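Local structure of putative creatinine amidohydrolase (Bacteroides fragilis, 3LUB) at residues F[145-157]-F[228-240]. The protein probably hydrolyses carbon-nitrogen bonds in linear amides other than peptides, as a zinc-dependent member of the creatininase superfamily. Numbering follows the deposited sequence.
Sequences NWFEVVSPKGYFE and KGERYVKPIVEKL
The ring of Tyr232 is held on both faces. Phe156 meets one face with its edge, in a T-shaped pair with planes at 86° and centroids 5.0 Å apart. Ile236, one helical turn on, lays CD1 over the centre of the opposite face. The same CD1 touches the edge of Trp146, 3.8 Å from its CE3. Tyr155 turns a face to Tyr232 CD1, but the two planes meet obliquely, at 46°. Tyr155, Phe156 and Tyr232 thus form an aromatic cluster between loop and helix. The first torsion of Tyr232 sets CG opposite the backbone N and carries the ring off the helix to the loop. Its hydroxyl donates to Val150 O at 2.8 Å, tilted 21° from the carbonyl plane. Pro152 lies alongside the hydroxyl, with CD 3.6 Å from Tyr232 OH.

Further along the helix, Val150 CG2 packs on Pro235 CB and Ile236 CG1. Val149 divides its methyls: CG1 rests on Lys239 CB (3.7 Å) and CG2 on Leu240 CD2. At the other end, the extended Lys228 chain brings NZ to the anti lone pair of Glu157 OE2, a 2.8 Å salt bridge. Glu166 is a second acidic partner of this NZ. A water donates to both Tyr155 O and Lys228 O, joining the two backbones.

The contact lays the loop after strand 140-145 along helix 226-249. Trp146 and Leu240 also pack on helix 42-62 and strand 113-118, and Trp146 passes close to the zinc ligand Glu168. Phe156 touches the start of helix 166-175, while Val149 and Lys239 meet Val202 of a neighbouring subunit.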
loop_
_atom_site.group_PDB
_atom_site.type_symbol
_atom_site.label_atom_id
_atom_site.label_comp_id
_atom_site.label_asym_id
_atom_site.label_seq_id
_atom_site.Cartn_x
_atom_site.Cartn_y
_atom_site.Cartn_z
ATOM N N ASN F 145 3.960 25.881 -10.766
ATOM C CA ASN F 145 4.575 25.642 -12.069
ATOM C C ASN F 145 5.402 26.899 -12.420
ATOM O O ASN F 145 4.871 27.994 -12.312
ATOM C CB ASN F 145 3.483 25.407 -13.133
ATOM C CG ASN F 145 2.781 24.035 -13.000
ATOM O OD1 ASN F 145 3.414 22.985 -13.020
ATOM N ND2 ASN F 145 1.457 24.059 -12.918
ATOM N N TRP F 146 6.676 26.771 -12.843
ATOM C CA TRP F 146 7.479 27.958 -13.189
ATOM C C TRP F 146 6.776 28.774 -14.280
ATOM O O TRP F 146 6.801 29.982 -14.275
ATOM C CB TRP F 146 8.959 27.600 -13.586
ATOM C CG TRP F 146 9.087 26.932 -14.910
ATOM C CD1 TRP F 146 9.047 25.599 -15.143
ATOM C CD2 TRP F 146 9.178 27.566 -16.204
ATOM N NE1 TRP F 146 9.155 25.350 -16.478
ATOM C CE2 TRP F 146 9.232 26.543 -17.158
ATOM C CE3 TRP F 146 9.241 28.894 -16.633
ATOM C CZ2 TRP F 146 9.325 26.803 -18.539
ATOM C CZ3 TRP F 146 9.374 29.153 -17.979
ATOM C CH2 TRP F 146 9.405 28.113 -18.923
ATOM N N PHE F 147 6.093 28.095 -15.198
ATOM C CA PHE F 147 5.561 28.759 -16.369
ATOM C C PHE F 147 4.197 29.405 -16.115
ATOM O O PHE F 147 3.586 29.920 -17.029
ATOM C CB PHE F 147 5.504 27.801 -17.535
ATOM C CG PHE F 147 4.773 26.539 -17.229
ATOM C CD1 PHE F 147 3.382 26.494 -17.289
ATOM C CD2 PHE F 147 5.469 25.395 -16.853
ATOM C CE1 PHE F 147 2.703 25.329 -16.977
ATOM C CE2 PHE F 147 4.793 24.247 -16.551
ATOM C CZ PHE F 147 3.405 24.209 -16.622
ATOM N N GLU F 148 3.742 29.387 -14.865
ATOM C CA GLU F 148 2.557 30.104 -14.427
ATOM C C GLU F 148 2.865 31.282 -13.515
ATOM O O GLU F 148 1.962 32.054 -13.167
ATOM C CB GLU F 148 1.616 29.144 -13.700
ATOM C CG GLU F 148 0.841 28.310 -14.661
ATOM C CD GLU F 148 0.076 27.179 -14.003
ATOM O OE1 GLU F 148 0.168 27.008 -12.753
ATOM O OE2 GLU F 148 -0.577 26.435 -14.777
ATOM N N VAL F 149 4.125 31.464 -13.150
ATOM C CA VAL F 149 4.497 32.568 -12.265
ATOM C C VAL F 149 4.234 33.900 -12.994
ATOM O O VAL F 149 3.731 34.862 -12.391
ATOM C CB VAL F 149 5.949 32.389 -11.748
ATOM C CG1 VAL F 149 6.486 33.651 -11.033
ATOM C CG2 VAL F 149 6.014 31.116 -10.825
ATOM N N VAL F 150 4.543 33.924 -14.296
ATOM C CA VAL F 150 4.217 35.024 -15.216
ATOM C C VAL F 150 3.594 34.374 -16.439
ATOM O O VAL F 150 4.115 33.378 -16.925
ATOM C CB VAL F 150 5.487 35.767 -15.641
ATOM C CG1 VAL F 150 5.143 36.868 -16.641
ATOM C CG2 VAL F 150 6.181 36.363 -14.418
ATOM N N SER F 151 2.493 34.932 -16.943
ATOM C CA SER F 151 1.846 34.416 -18.174
ATOM C C SER F 151 2.745 34.636 -19.392
ATOM O O SER F 151 3.329 35.706 -19.541
ATOM C CB SER F 151 0.494 35.125 -18.423
ATOM O OG SER F 151 -0.210 34.557 -19.527
ATOM N N PRO F 152 2.836 33.642 -20.279
ATOM C CA PRO F 152 3.652 33.759 -21.484
ATOM C C PRO F 152 3.037 34.683 -22.509
ATOM O O PRO F 152 3.741 35.231 -23.384
ATOM C CB PRO F 152 3.703 32.320 -22.032
ATOM C CG PRO F 152 2.472 31.633 -21.488
ATOM C CD PRO F 152 2.152 32.335 -20.180
ATOM N N LYS F 153 1.725 34.856 -22.401
ATOM C CA LYS F 153 1.021 35.780 -23.273
ATOM C C LYS F 153 1.661 37.187 -23.191
ATOM O O LYS F 153 1.949 37.720 -22.113
ATOM C CB LYS F 153 -0.479 35.742 -22.949
ATOM C CG LYS F 153 -1.109 34.336 -23.248
ATOM C CD LYS F 153 -2.376 34.087 -22.426
ATOM C CE LYS F 153 -3.596 34.893 -22.946
ATOM N NZ LYS F 153 -4.859 34.615 -22.162
ATOM N N GLY F 154 1.949 37.742 -24.361
ATOM C CA GLY F 154 2.799 38.934 -24.471
ATOM C C GLY F 154 4.258 38.660 -24.805
ATOM O O GLY F 154 4.875 39.416 -25.564
ATOM N N TYR F 155 4.824 37.586 -24.250
ATOM C CA TYR F 155 6.261 37.305 -24.413
ATOM C C TYR F 155 6.591 36.489 -25.678
ATOM O O TYR F 155 7.746 36.437 -26.120
ATOM C CB TYR F 155 6.798 36.639 -23.142
ATOM C CG TYR F 155 6.902 37.609 -21.950
ATOM C CD1 TYR F 155 8.043 38.389 -21.786
ATOM C CD2 TYR F 155 5.881 37.739 -21.003
ATOM C CE1 TYR F 155 8.175 39.280 -20.722
ATOM C CE2 TYR F 155 5.997 38.659 -19.926
ATOM C CZ TYR F 155 7.148 39.420 -19.804
ATOM O OH TYR F 155 7.364 40.337 -18.795
ATOM N N PHE F 156 5.576 35.860 -26.247
ATOM C CA PHE F 156 5.730 34.965 -27.381
ATOM C C PHE F 156 4.615 35.192 -28.391
ATOM O O PHE F 156 3.567 35.717 -28.051
ATOM C CB PHE F 156 5.754 33.501 -26.873
ATOM C CG PHE F 156 6.791 33.275 -25.798
ATOM C CD1 PHE F 156 8.142 33.148 -26.128
ATOM C CD2 PHE F 156 6.436 33.275 -24.466
ATOM C CE1 PHE F 156 9.108 32.999 -25.133
ATOM C CE2 PHE F 156 7.379 33.105 -23.488
ATOM C CZ PHE F 156 8.727 32.976 -23.817
ATOM N N GLU F 157 4.854 34.789 -29.636
ATOM C CA GLU F 157 3.926 35.034 -30.732
ATOM C C GLU F 157 2.923 33.903 -30.936
ATOM O O GLU F 157 1.733 34.155 -31.091
ATOM C CB GLU F 157 4.697 35.254 -32.045
ATOM C CG GLU F 157 5.657 36.451 -32.034
ATOM C CD GLU F 157 6.482 36.584 -33.335
ATOM O OE1 GLU F 157 5.930 37.046 -34.372
ATOM O OE2 GLU F 157 7.689 36.251 -33.307
ATOM N N LYS F 228 13.935 36.036 -26.563
ATOM C CA LYS F 228 12.582 35.910 -26.023
ATOM C C LYS F 228 12.579 35.165 -24.680
ATOM O O LYS F 228 11.880 35.553 -23.770
ATOM C CB LYS F 228 11.649 35.218 -27.000
ATOM C CG LYS F 228 11.248 36.028 -28.218
ATOM C CD LYS F 228 10.398 35.168 -29.110
ATOM C CE LYS F 228 9.797 35.924 -30.229
ATOM N NZ LYS F 228 9.139 35.041 -31.264
ATOM N N GLY F 229 13.380 34.115 -24.566
ATOM C CA GLY F 229 13.455 33.293 -23.347
ATOM C C GLY F 229 14.051 34.072 -22.192
ATOM O O GLY F 229 13.555 34.033 -21.065
ATOM N N GLU F 230 15.114 34.814 -22.501
ATOM C CA GLU F 230 15.801 35.657 -21.512
ATOM C C GLU F 230 14.877 36.673 -20.899
ATOM O O GLU F 230 14.917 36.900 -19.676
ATOM C CB GLU F 230 16.981 36.371 -22.158
ATOM C CG GLU F 230 17.700 37.328 -21.239
ATOM C CD GLU F 230 18.901 37.976 -21.927
ATOM O OE1 GLU F 230 18.793 38.361 -23.124
ATOM O OE2 GLU F 230 19.960 38.073 -21.269
ATOM N N ARG F 231 14.054 37.300 -21.737
ATOM C CA ARG F 231 13.149 38.343 -21.260
ATOM C C ARG F 231 11.977 37.837 -20.407
ATOM O O ARG F 231 11.591 38.474 -19.430
ATOM C CB ARG F 231 12.639 39.162 -22.447
ATOM C CG ARG F 231 13.787 39.844 -23.122
ATOM C CD ARG F 231 13.366 40.881 -24.086
ATOM N NE ARG F 231 14.546 41.583 -24.573
ATOM C CZ ARG F 231 14.536 42.506 -25.531
ATOM N NH1 ARG F 231 13.393 42.878 -26.122
ATOM N NH2 ARG F 231 15.685 43.062 -25.896
ATOM N N TYR F 232 11.411 36.714 -20.809
ATOM C CA TYR F 232 10.377 36.039 -20.055
ATOM C C TYR F 232 10.857 35.580 -18.691
ATOM O O TYR F 232 10.108 35.690 -17.728
ATOM C CB TYR F 232 9.852 34.853 -20.854
ATOM C CG TYR F 232 8.678 34.076 -20.273
ATOM C CD1 TYR F 232 7.548 34.724 -19.739
ATOM C CD2 TYR F 232 8.671 32.688 -20.316
ATOM C CE1 TYR F 232 6.483 34.005 -19.249
ATOM C CE2 TYR F 232 7.597 31.968 -19.837
ATOM C CZ TYR F 232 6.519 32.622 -19.291
ATOM O OH TYR F 232 5.487 31.870 -18.799
ATOM N N VAL F 233 12.073 35.039 -18.575
ATOM C CA VAL F 233 12.488 34.481 -17.275
ATOM C C VAL F 233 12.837 35.556 -16.291
ATOM O O VAL F 233 12.701 35.334 -15.086
ATOM C CB VAL F 233 13.618 33.379 -17.351
ATOM C CG1 VAL F 233 13.169 32.203 -18.253
ATOM C CG2 VAL F 233 14.983 33.944 -17.761
ATOM N N LYS F 234 13.236 36.737 -16.769
ATOM C CA LYS F 234 13.567 37.837 -15.849
ATOM C C LYS F 234 12.485 38.098 -14.794
ATOM O O LYS F 234 12.771 38.026 -13.595
ATOM C CB LYS F 234 13.951 39.137 -16.590
ATOM C CG LYS F 234 14.812 40.064 -15.723
ATOM C CD LYS F 234 14.899 41.502 -16.306
ATOM C CE LYS F 234 15.683 42.428 -15.358
ATOM N NZ LYS F 234 15.889 43.788 -15.931
ATOM N N PRO F 235 11.234 38.383 -15.218
ATOM C CA PRO F 235 10.184 38.558 -14.201
ATOM C C PRO F 235 9.844 37.309 -13.343
ATOM O O PRO F 235 9.489 37.444 -12.149
ATOM C CB PRO F 235 8.965 38.983 -15.043
ATOM C CG PRO F 235 9.236 38.445 -16.404
ATOM C CD PRO F 235 10.699 38.576 -16.578
ATOM N N ILE F 236 9.927 36.116 -13.950
ATOM C CA ILE F 236 9.682 34.835 -13.243
ATOM C C ILE F 236 10.681 34.745 -12.083
ATOM O O ILE F 236 10.316 34.546 -10.911
ATOM C CB ILE F 236 9.780 33.595 -14.239
ATOM C CG1 ILE F 236 8.687 33.660 -15.316
ATOM C CG2 ILE F 236 9.691 32.246 -13.504
ATOM C CD1 ILE F 236 8.868 32.655 -16.491
ATOM N N VAL F 237 11.948 34.958 -12.415
ATOM C CA VAL F 237 13.046 34.893 -11.437
ATOM C C VAL F 237 12.883 35.875 -10.302
ATOM O O VAL F 237 13.077 35.529 -9.127
ATOM C CB VAL F 237 14.413 35.063 -12.136
ATOM C CG1 VAL F 237 15.496 35.457 -11.095
ATOM C CG2 VAL F 237 14.763 33.724 -12.891
ATOM N N GLU F 238 12.470 37.094 -10.645
ATOM C CA GLU F 238 12.292 38.151 -9.650
ATOM C C GLU F 238 11.101 37.881 -8.711
ATOM O O GLU F 238 11.190 38.081 -7.481
ATOM C CB GLU F 238 12.145 39.513 -10.387
ATOM C CG GLU F 238 12.335 40.732 -9.464
ATOM C CD GLU F 238 11.160 40.940 -8.529
ATOM O OE1 GLU F 238 10.007 40.758 -8.987
ATOM O OE2 GLU F 238 11.381 41.260 -7.335
ATOM N N LYS F 239 9.983 37.417 -9.277
ATOM C CA LYS F 239 8.840 37.005 -8.436
ATOM C C LYS F 239 9.160 35.823 -7.525
ATOM O O LYS F 239 8.735 35.797 -6.380
ATOM C CB LYS F 239 7.622 36.642 -9.275
ATOM C CG LYS F 239 6.725 37.799 -9.652
ATOM C CD LYS F 239 5.347 37.265 -10.127
ATOM C CE LYS F 239 4.575 38.317 -10.925
ATOM N NZ LYS F 239 4.644 39.681 -10.303
ATOM N N LEU F 240 9.884 34.828 -8.033
ATOM C CA LEU F 240 10.248 33.669 -7.220
ATOM C C LEU F 240 11.191 34.085 -6.088
ATOM O O LEU F 240 10.987 33.710 -4.934
ATOM C CB LEU F 240 10.833 32.536 -8.098
ATOM C CG LEU F 240 9.786 31.745 -8.896
ATOM C CD1 LEU F 240 10.368 30.863 -10.014
ATOM C CD2 LEU F 240 8.853 30.882 -7.951
HETATM O O HOH W 1 9.828 37.253 -24.555
#